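Local atomic coordinates of DyP-type peroxidase (Pleurotus ostreatus PC15, PDB entry 6FSK), a protein that binds heme b and, as a dye-decolorizing peroxidase, probably uses peroxide to oxidise dyes and other substrates, manganese(II) likely among them. Residues 16-19 and 20-23; 31-34 and 35-39; 147-150 and 151-154; 166-169 and 170-173; 196-199 and 200-204. The protein carries 1 engineered substitution. All blocks are in the same frame, centred on the assembly; numbering follows the deposited sequence.

Contact 1: residues 16-19 and 20-23; sequences LPKR and TETY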
# COMPACT_ATOMS: atom_id res chain seq x y z
N LEU A 16 6.09 -11.77 -2.11
CA LEU A 16 5.67 -13.16 -1.82
C LEU A 16 4.43 -13.51 -2.59
O LEU A 16 3.42 -12.78 -2.49
CB LEU A 16 5.41 -13.35 -0.33
CG LEU A 16 6.52 -12.87 0.60
CD1 LEU A 16 6.11 -13.05 2.05
CD2 LEU A 16 7.85 -13.54 0.35
N PRO A 17 4.44 -14.63 -3.36
CA PRO A 17 3.25 -14.99 -4.07
C PRO A 17 2.23 -15.56 -3.08
O PRO A 17 2.60 -16.21 -2.08
CB PRO A 17 3.71 -16.09 -5.03
CG PRO A 17 4.87 -16.65 -4.41
CD PRO A 17 5.56 -15.53 -3.65
N LYS A 18 0.97 -15.26 -3.34
CA LYS A 18 -0.06 -15.68 -2.37
C LYS A 18 -1.47 -15.74 -2.91
O LYS A 18 -1.90 -14.89 -3.72
CB LYS A 18 -0.02 -14.67 -1.24
CG LYS A 18 -0.20 -13.20 -1.71
CD LYS A 18 0.21 -12.17 -0.65
CE LYS A 18 0.07 -10.72 -1.08
NZ LYS A 18 0.77 -9.82 -0.13
N ARG A 19 -2.23 -16.64 -2.33
CA ARG A 19 -3.66 -16.60 -2.30
C ARG A 19 -4.18 -16.20 -0.91
O ARG A 19 -5.33 -15.72 -0.78
CB ARG A 19 -4.23 -17.96 -2.73
CG ARG A 19 -3.97 -18.19 -4.24
CD ARG A 19 -4.60 -19.46 -4.80
NE ARG A 19 -6.04 -19.61 -4.62
CZ ARG A 19 -6.65 -20.15 -3.56
NH1 ARG A 19 -6.00 -20.62 -2.49
NH2 ARG A 19 -7.98 -20.21 -3.55
N THR A 20 -3.35 -16.46 0.13
CA THR A 20 -3.68 -16.16 1.52
C THR A 20 -2.42 -15.78 2.26
O THR A 20 -1.30 -16.15 1.87
CB THR A 20 -4.46 -17.28 2.21
OG1 THR A 20 -4.92 -16.90 3.50
CG2 THR A 20 -3.62 -18.56 2.31
N GLU A 21 -2.58 -14.98 3.28
CA GLU A 21 -1.44 -14.45 4.04
C GLU A 21 -1.86 -14.18 5.46
O GLU A 21 -2.88 -13.53 5.68
CB GLU A 21 -0.87 -13.18 3.35
CG GLU A 21 0.43 -12.67 3.92
CD GLU A 21 1.02 -11.56 3.06
OE1 GLU A 21 0.23 -10.84 2.45
OE2 GLU A 21 2.29 -11.42 3.07
N THR A 22 -1.03 -14.58 6.43
CA THR A 22 -1.21 -14.22 7.81
C THR A 22 -0.10 -13.33 8.31
O THR A 22 1.09 -13.63 8.15
CB THR A 22 -1.35 -15.46 8.67
OG1 THR A 22 -2.56 -16.14 8.28
CG2 THR A 22 -1.42 -15.11 10.13
N TYR A 23 -0.51 -12.24 8.98
CA TYR A 23 0.38 -11.32 9.65
C TYR A 23 0.28 -11.56 11.17
O TYR A 23 -0.81 -11.36 11.74
CB TYR A 23 0.15 -9.87 9.31
CG TYR A 23 0.40 -9.48 7.89
CD1 TYR A 23 -0.57 -9.63 6.92
CD2 TYR A 23 1.65 -8.92 7.52
CE1 TYR A 23 -0.35 -9.26 5.59
CE2 TYR A 23 1.92 -8.58 6.21
CZ TYR A 23 0.91 -8.73 5.25
OH TYR A 23 1.23 -8.33 3.93
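Lys18 NZ is gripped from two directions: Glu21 OE1 accepts a hydrogen bond from it at 2.8 Å, which completes a salt bridge, and the main-chain oxygen of Arg356 accepts a second. The ammonium group reaches the carboxylate on the syn side of OE1 but does not lie flat with it, standing 32° out of the carboxylate plane. The lysine stem shares in the meeting, since Lys18 CD passes 3.4 Å from Glu21 OE1. Torsions explain how three residues of chain are bridged. Lys18 turns CG in between its own N and carbonyl carbon (chi1 55°) and then runs straight to its tip, whereas Glu21 holds CG opposite the backbone N (chi1 -171°); the two extended chains slant across one another. Beside them Leu16 CD1 lies 4.3 Å from Glu21 OE2, an apolar neighbour for the second oxygen. With an alanine in place of Lys18, Glu21 would probably be left without its charged mate in a largely buried setting, and its carboxylate would be less firmly placed. The backbone in between illustrates a classic beta bulge, in which Arg19 and Thr20 both face Gly140. The outer polar ends look elsewhere: Arg19 NH1 bonds to Asp141 O, and Thr20 OG1 to Gly174 O and Asp175 OD1. The segment thus leads from a loop into strand 20-28, which runs between strands 134-140 and 166-175 of the antiparallel sheet, with Thr20 and Thr22 packed against helix 144-156.

Contact 2: residues 31-34 and 35-39; sequences VDQF and KANMA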
# COMPACT_ATOMS: atom_id res chain seq x y z
N VAL A 31 14.59 -11.00 25.62
CA VAL A 31 15.45 -10.49 24.54
C VAL A 31 16.51 -11.52 24.24
O VAL A 31 16.79 -11.87 23.10
CB VAL A 31 16.09 -9.19 24.93
CG1 VAL A 31 17.25 -8.78 23.98
CG2 VAL A 31 15.05 -8.08 25.13
N ASP A 32 17.25 -12.00 25.26
CA ASP A 32 18.39 -12.85 24.86
C ASP A 32 17.90 -14.20 24.36
O ASP A 32 18.51 -14.82 23.51
CB ASP A 32 19.44 -12.99 26.00
CG ASP A 32 20.10 -11.66 26.40
OD1 ASP A 32 20.41 -10.75 25.58
OD2 ASP A 32 20.35 -11.51 27.63
N GLN A 33 16.76 -14.72 24.83
CA GLN A 33 16.25 -15.92 24.31
C GLN A 33 15.70 -15.72 22.86
O GLN A 33 15.80 -16.59 22.03
CB GLN A 33 15.10 -16.37 25.14
CG GLN A 33 14.62 -17.74 24.74
CD GLN A 33 13.53 -18.22 25.67
OE1 GLN A 33 12.83 -17.40 26.33
NE2 GLN A 33 13.37 -19.52 25.76
N PHE A 34 15.13 -14.54 22.65
CA PHE A 34 14.65 -14.18 21.32
C PHE A 34 15.78 -14.23 20.33
O PHE A 34 15.66 -14.83 19.23
CB PHE A 34 14.01 -12.78 21.31
CG PHE A 34 13.57 -12.34 19.92
CD1 PHE A 34 12.41 -12.82 19.40
CD2 PHE A 34 14.35 -11.49 19.15
CE1 PHE A 34 12.02 -12.47 18.10
CE2 PHE A 34 13.94 -11.06 17.92
CZ PHE A 34 12.76 -11.57 17.40
N LYS A 35 16.91 -13.63 20.72
CA LYS A 35 18.05 -13.61 19.78
C LYS A 35 18.60 -14.97 19.57
O LYS A 35 18.93 -15.34 18.49
CB LYS A 35 19.09 -12.64 20.23
CG LYS A 35 18.67 -11.19 20.27
CD LYS A 35 19.84 -10.30 20.62
CE LYS A 35 19.36 -8.92 20.83
NZ LYS A 35 20.43 -7.89 20.83
N ALA A 36 18.61 -15.85 20.60
CA ALA A 36 19.04 -17.20 20.35
C ALA A 36 18.06 -17.94 19.39
O ALA A 36 18.46 -18.70 18.52
CB ALA A 36 19.17 -17.95 21.69
N ASN A 37 16.71 -17.75 19.58
CA ASN A 37 15.75 -18.39 18.78
C ASN A 37 15.80 -17.89 17.27
O ASN A 37 15.58 -18.63 16.32
CB ASN A 37 14.34 -18.14 19.34
CG ASN A 37 14.09 -18.77 20.67
OD1 ASN A 37 14.85 -19.66 21.17
ND2 ASN A 37 13.05 -18.34 21.30
N MET A 38 16.15 -16.63 17.15
CA MET A 38 16.26 -15.99 15.85
C MET A 38 17.26 -16.74 14.99
O MET A 38 17.09 -16.89 13.78
CB MET A 38 16.70 -14.57 15.93
CG MET A 38 15.55 -13.60 16.17
SD MET A 38 14.35 -13.44 14.83
CE MET A 38 15.31 -12.65 13.51
N ALA A 39 18.28 -17.30 15.59
CA ALA A 39 19.19 -18.09 14.75
C ALA A 39 18.63 -19.25 14.02
O ALA A 39 19.07 -19.59 12.92
CB ALA A 39 20.38 -18.53 15.62
O HOH W 1 21.17 -8.56 23.89
O HOH W 2 14.72 -21.02 23.90
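Phe34 receives Met38 over one face of its ring. Met38 CG hangs above the plane toward the rim, 3.8 Å from the ring centroid, in a CH-pi contact, while the sulfur stands obliquely: Met38 SD is 4.3 Å from the same centroid, a Met-aromatic contact. Chi1 (-85°) sets the methionine CG beside the backbone N and over the ring, and the bend at chi2 (-67°) keeps the sulfur near the rim. Phe157 meets the Phe34 ring with its plane inclined by about 25°, and Phe26 and Val28 of strand 20-28 pack against it too, so the aromatic side of the segment faces the sheet. Both residues belong to helix 31-41, the first helix of the alpha+beta barrel domain, and the spacing of four residues is that of its backbone ladder, in which Met38 N donates to Phe34 O at 2.8 Å. Three residues earlier Lys35 obeys the same rule: its N binds Val31 O, and its extended side chain runs beside the valine, Lys35 CE lying 3.8 Å from Val31 CG1. The ammonium group ends on Leu87 O and on a water 3.2 Å from Lys35 NZ; that water also donates to Asp32 OD1, linking two opposite charges that do not touch directly. Asn37 repeats the theme on the polar side. Its amide sits against the main-chain oxygen of Gln33, with its plane turned well away from that of the Gln33 amide, and a second water accepts from Gln33 NE2 at 2.7 Å and donates to Asn37 OD1.

Contact 3: residues 147-150 and 151-154; sequences NKKL and DEIK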
# COMPACT_ATOMS: atom_id res chain seq x y z
N ASN A 147 -0.63 -22.14 7.72
CA ASN A 147 -0.73 -22.49 9.13
C ASN A 147 0.36 -23.47 9.56
O ASN A 147 0.89 -23.35 10.66
CB ASN A 147 -2.14 -23.03 9.49
CG ASN A 147 -3.27 -21.99 9.30
OD1 ASN A 147 -3.04 -20.82 9.38
ND2 ASN A 147 -4.50 -22.46 9.07
N LYS A 148 0.72 -24.38 8.68
CA LYS A 148 1.82 -25.31 8.96
C LYS A 148 3.14 -24.60 9.12
O LYS A 148 3.90 -24.88 10.07
CB LYS A 148 1.89 -26.38 7.85
CG LYS A 148 3.08 -27.33 7.96
CD LYS A 148 3.08 -28.33 6.80
CE LYS A 148 4.13 -29.40 7.06
NZ LYS A 148 4.21 -30.34 5.90
N LYS A 149 3.44 -23.66 8.22
CA LYS A 149 4.66 -22.91 8.33
C LYS A 149 4.62 -21.97 9.54
O LYS A 149 5.58 -21.85 10.27
CB LYS A 149 4.93 -22.13 7.03
CG LYS A 149 6.18 -21.28 7.09
CD LYS A 149 7.48 -22.04 7.37
CE LYS A 149 7.70 -22.99 6.26
NZ LYS A 149 9.14 -23.51 6.36
N LEU A 150 3.51 -21.25 9.77
CA LEU A 150 3.45 -20.41 10.92
C LEU A 150 3.61 -21.19 12.25
O LEU A 150 4.26 -20.72 13.18
CB LEU A 150 2.19 -19.52 10.87
CG LEU A 150 2.05 -18.48 11.96
CD1 LEU A 150 3.22 -17.53 12.04
CD2 LEU A 150 0.77 -17.69 11.65
N ASP A 151 2.98 -22.38 12.35
CA ASP A 151 3.15 -23.21 13.59
C ASP A 151 4.61 -23.59 13.80
O ASP A 151 5.08 -23.57 14.91
CB ASP A 151 2.34 -24.49 13.46
CG ASP A 151 0.89 -24.26 13.65
OD1 ASP A 151 0.49 -23.13 13.99
OD2 ASP A 151 0.11 -25.24 13.46
N GLU A 152 5.34 -23.88 12.72
CA GLU A 152 6.75 -24.18 12.82
C GLU A 152 7.54 -22.99 13.35
O GLU A 152 8.42 -23.10 14.25
CB GLU A 152 7.20 -24.65 11.44
CG GLU A 152 8.61 -25.11 11.32
CD GLU A 152 8.91 -25.59 9.91
OE1 GLU A 152 8.14 -25.26 8.94
OE2 GLU A 152 10.00 -26.21 9.79
N ILE A 153 7.21 -21.79 12.89
CA ILE A 153 7.87 -20.62 13.39
C ILE A 153 7.52 -20.32 14.81
O ILE A 153 8.37 -20.01 15.62
CB ILE A 153 7.59 -19.36 12.48
CG1 ILE A 153 7.98 -19.62 11.03
CG2 ILE A 153 8.30 -18.10 12.94
CD1 ILE A 153 9.42 -20.06 10.87
N LYS A 154 6.24 -20.45 15.17
CA LYS A 154 5.86 -20.22 16.53
C LYS A 154 6.63 -21.14 17.50
O LYS A 154 6.98 -20.72 18.61
CB LYS A 154 4.38 -20.40 16.68
CG LYS A 154 3.73 -19.22 16.01
CD LYS A 154 2.26 -19.04 16.28
CE LYS A 154 1.34 -20.02 15.78
NZ LYS A 154 0.07 -19.16 15.82
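Asp151 lies over the carbonyl of Asn147, four residues back in helix 144-156. Its N donates to Asn147 O at 2.9 Å, and Asp151 CG comes to 3.1 Å from that same oxygen, set there because CG stays beside the backbone N (chi1 -76°). The carbonyl oxygen faces the flat side of the carboxylate, over its carbon, and bonds to neither oxygen, all three being acceptors. Glu152 donates its N to Lys148 O, but its side chain turns to Lys149. Here Lys149 NZ meets Glu152 OE1 at 3.3 Å, a salt bridge whose hydrogen bond is weak. The lysine reaches forward to the glutamate by bending twice, at chi2 (59°) and chi3 (62°), which also brings CD and CE close to the glutamate oxygen; Glu152 itself stays extended. OE2, the other oxygen, has a weak hydrogen bond to His44 NE2. Ile153 continues the ladder through Lys149 O, with CG1 lying 3.4 Å from that same Lys149 O, and its side chain packs on Ile136 of strand 134-140. Lys154 closes the walk: its N binds Leu150 O at 2.8 Å, while the aliphatic chain slants over Leu150, with Lys154 CE 4.2 Å from Leu150 CG. Leu150 in turn packs on Val138 and Thr22, so the hydrophobic side of the helix rests on the sheet. The chemistry implies a division of labour: backbone bonds and apolar carbons fix the helix, whereas the ion pair of Lys149 and Glu152, with its long, weak bond, is likely to add only modest cohesion.

Contact 4: residues 166-169 and 170-173; sequences ISEV and THVR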
# COMPACT_ATOMS: atom_id res chain seq x y z
N ILE A 166 8.52 -14.70 22.61
CA ILE A 166 7.64 -13.63 22.14
C ILE A 166 6.22 -13.96 22.58
O ILE A 166 5.89 -15.14 22.85
CB ILE A 166 7.68 -13.52 20.60
CG1 ILE A 166 7.06 -14.73 19.84
CG2 ILE A 166 9.10 -13.20 20.10
CD1 ILE A 166 7.17 -14.78 18.34
N SER A 167 5.34 -12.97 22.46
CA SER A 167 3.93 -13.23 22.65
C SER A 167 3.11 -12.60 21.55
O SER A 167 3.54 -11.57 20.99
CB SER A 167 3.64 -12.63 23.97
OG SER A 167 2.50 -11.89 24.10
N GLU A 168 2.01 -13.24 21.22
CA GLU A 168 1.09 -12.74 20.19
C GLU A 168 0.37 -11.51 20.72
O GLU A 168 -0.24 -11.54 21.81
CB GLU A 168 0.08 -13.82 19.77
CG GLU A 168 -0.91 -13.20 18.77
CD GLU A 168 -1.94 -14.23 18.22
OE1 GLU A 168 -1.93 -15.45 18.52
OE2 GLU A 168 -2.78 -13.79 17.42
N VAL A 169 0.41 -10.41 19.95
CA VAL A 169 -0.43 -9.25 20.18
C VAL A 169 -1.78 -9.54 19.50
O VAL A 169 -2.85 -9.35 20.09
CB VAL A 169 0.23 -7.92 19.70
CG1 VAL A 169 -0.80 -6.80 19.83
CG2 VAL A 169 1.48 -7.64 20.56
N THR A 170 -1.71 -9.86 18.22
CA THR A 170 -2.84 -10.24 17.44
C THR A 170 -2.37 -10.80 16.13
O THR A 170 -1.10 -10.83 15.83
CB THR A 170 -3.86 -9.09 17.17
OG1 THR A 170 -5.08 -9.68 16.68
CG2 THR A 170 -3.27 -8.11 16.14
N HIS A 171 -3.28 -11.34 15.33
CA HIS A 171 -2.89 -11.74 13.96
C HIS A 171 -4.06 -11.36 13.04
O HIS A 171 -5.22 -11.29 13.49
CB HIS A 171 -2.47 -13.22 13.78
CG HIS A 171 -3.57 -14.22 13.95
ND1 HIS A 171 -3.92 -14.77 15.16
CD2 HIS A 171 -4.33 -14.83 13.03
CE1 HIS A 171 -4.89 -15.65 14.98
NE2 HIS A 171 -5.10 -15.75 13.69
N VAL A 172 -3.75 -11.07 11.79
CA VAL A 172 -4.74 -10.82 10.77
C VAL A 172 -4.51 -11.71 9.55
O VAL A 172 -3.38 -12.11 9.27
CB VAL A 172 -4.79 -9.34 10.37
CG1 VAL A 172 -5.08 -8.41 11.52
CG2 VAL A 172 -3.51 -8.93 9.69
N ARG A 173 -5.58 -12.04 8.85
CA ARG A 173 -5.48 -12.88 7.68
C ARG A 173 -6.05 -12.17 6.46
O ARG A 173 -7.14 -11.60 6.53
CB ARG A 173 -6.16 -14.22 7.86
CG ARG A 173 -5.79 -15.25 6.79
CD ARG A 173 -6.60 -16.53 7.00
NE ARG A 173 -7.95 -16.34 6.54
CZ ARG A 173 -9.01 -17.10 6.83
NH1 ARG A 173 -8.89 -18.23 7.59
NH2 ARG A 173 -10.15 -16.84 6.27
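Glu168 OE2 accepts a hydrogen bond from His171 ND1 at 2.7 Å, a His-carboxylate pair that straddles a classic beta bulge on strand 166-175. The bond is nearly straight, with 166° at the hydrogen. The carboxylate oxygen arrives at the edge of the imidazole, practically in the ring plane, while the nitrogen approaches OE2 on its syn side and somewhat out of the carboxylate plane; the two planes are 50° apart. Such a partner would probably favour a protonated imidazole. One shell further out, the torsions show how residues three apart come together. Glu168 extends straight from CB to its tip, whereas His171 swings its ring in between its own N and carbonyl carbon (chi1 68°), back toward the glutamate. The bulge does the rest. In an unbroken strand residues i and i+3 project to opposite faces; here Val169 and Thr170 both face Phe25, the extra residue shifts the alternation, and Glu168 and His171 share a side. Both bulge residues hydrogen-bond through their backbones to Phe25 of strand 20-28, the only neighbour of this outermost strand within the chain's sheet. Glu168 packs on Phe24 of that strand, and Thr170 on Pro127 from a loop. The glutamate stem also lies over the bulge itself, with Glu168 CG 3.5 Å from Thr170 N.

Contact 5: residues 196-199 and 200-204; sequences PAVE and QFDQN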
# COMPACT_ATOMS: atom_id res chain seq x y z
N PRO A 196 6.70 0.97 -9.26
CA PRO A 196 7.90 1.47 -9.90
C PRO A 196 8.78 0.30 -10.32
O PRO A 196 8.91 -0.72 -9.58
CB PRO A 196 8.60 2.22 -8.79
CG PRO A 196 8.08 1.52 -7.51
CD PRO A 196 6.64 1.33 -7.83
N ALA A 197 9.43 0.45 -11.46
CA ALA A 197 10.52 -0.49 -11.77
C ALA A 197 11.76 -0.06 -11.00
O ALA A 197 12.02 1.13 -10.86
CB ALA A 197 10.79 -0.50 -13.25
N VAL A 198 12.60 -1.03 -10.59
CA VAL A 198 13.73 -0.75 -9.76
C VAL A 198 14.98 -1.15 -10.54
O VAL A 198 15.16 -2.30 -10.96
CB VAL A 198 13.65 -1.58 -8.47
CG1 VAL A 198 14.87 -1.37 -7.63
CG2 VAL A 198 12.37 -1.12 -7.72
N GLU A 199 15.82 -0.16 -10.77
CA GLU A 199 17.10 -0.40 -11.43
C GLU A 199 17.85 -1.49 -10.68
O GLU A 199 17.87 -1.59 -9.43
CB GLU A 199 17.94 0.86 -11.54
CG GLU A 199 17.38 1.95 -12.38
CD GLU A 199 18.46 3.01 -12.70
OE1 GLU A 199 19.52 2.51 -13.28
OE2 GLU A 199 18.31 4.22 -12.46
N GLN A 200 18.59 -2.27 -11.48
CA GLN A 200 19.40 -3.37 -10.95
C GLN A 200 18.56 -4.56 -10.47
O GLN A 200 19.13 -5.52 -9.84
CB GLN A 200 20.42 -2.94 -9.91
CG GLN A 200 21.24 -1.72 -10.36
CD GLN A 200 22.35 -1.42 -9.42
OE1 GLN A 200 22.25 -0.56 -8.51
NE2 GLN A 200 23.44 -2.16 -9.60
N PHE A 201 17.26 -4.51 -10.71
CA PHE A 201 16.31 -5.57 -10.30
C PHE A 201 15.41 -5.84 -11.47
O PHE A 201 15.36 -6.98 -11.98
CB PHE A 201 15.53 -5.28 -9.03
CG PHE A 201 14.61 -6.41 -8.67
CD1 PHE A 201 15.10 -7.58 -8.18
CD2 PHE A 201 13.23 -6.30 -8.84
CE1 PHE A 201 14.24 -8.63 -7.89
CE2 PHE A 201 12.41 -7.32 -8.59
CZ PHE A 201 12.91 -8.50 -8.11
N ASP A 202 14.58 -4.86 -11.88
CA ASP A 202 13.66 -5.04 -12.99
C ASP A 202 14.45 -4.79 -14.30
O ASP A 202 14.66 -3.62 -14.69
CB ASP A 202 12.46 -4.08 -12.83
CG ASP A 202 11.66 -4.40 -11.59
OD1 ASP A 202 11.06 -5.49 -11.59
OD2 ASP A 202 11.57 -3.65 -10.59
N GLN A 203 14.84 -5.90 -14.94
CA GLN A 203 15.67 -5.86 -16.17
C GLN A 203 14.88 -5.44 -17.42
O GLN A 203 15.48 -4.90 -18.34
CB GLN A 203 16.36 -7.20 -16.36
CG GLN A 203 17.27 -7.62 -15.22
CD GLN A 203 18.35 -6.59 -14.89
OE1 GLN A 203 18.83 -6.51 -13.74
NE2 GLN A 203 18.73 -5.80 -15.88
N ASN A 204 13.55 -5.59 -17.42
CA ASN A 204 12.70 -5.27 -18.55
C ASN A 204 11.50 -4.49 -18.12
O ASN A 204 10.39 -5.01 -18.10
CB ASN A 204 12.22 -6.56 -19.20
CG ASN A 204 13.35 -7.29 -19.79
OD1 ASN A 204 13.75 -8.35 -19.30
ND2 ASN A 204 13.97 -6.67 -20.77
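Asp202 reaches back across a turn to Val198 and Ala197, and its side chain can be followed atom by atom. CB comes first, 4.0 Å from the methyl of Ala197, the Asp202 CB to Ala197 CB contact being the apolar foot of the group. Asp202 CG, kept beside the backbone N by a chi1 of -64°, lies 3.6 Å from Val198 N and so aims the carboxylate at the strand. At the tip Asp202 OD2 accepts the hydrogen bond of Val198 N at 2.8 Å, using its anti lone pair, the one away from the other oxygen. OD2 also rests 3.5 Å from Ala197 CA and near Val198 CB. The backbone returns the favour: Asp202 N donates to Val198 O at 2.8 Å, in the carbonyl plane, so Val198 is bound through both its N and its O. A second donor, Phe201 N, shares that oxygen, Val198 O, at 3.1 Å, tilted well out of the plane. An alanine in place of Asp202 would probably leave the N-H of Val198 without its acceptor and the turn less firmly tied to the strand. Strand 197-198 pairs with strand 211-212, and Pro196 just before it has its side chain about 7 Å from the heme. Gln200, with its positive phi of 71°, takes the third position of a type II beta-turn over residues 198 to 201.

The five contacts come in series along the chain, and the first four belong to the alpha+beta barrel domain. Contacts 1 and 4 lie on adjacent strands of one antiparallel sheet, 20-28 and 166-175, joined directly where Tyr23 N probably hydrogen-bonds to Val172 O. Contact 3, on helix 144-156, has its centre 13 Å from each of these two, and touches contact 1 where Thr22 CG2 meets Leu150 CD2. Contact 2, on helix 31-41, touches contact 4 through Phe34 and Ile166. These four thus report on the sheet and its helices. Contact 5, its centre 23 Å from contact 1, describes a turn in the C-terminal, heme-binding part; only its Pro196 end approaches the heme.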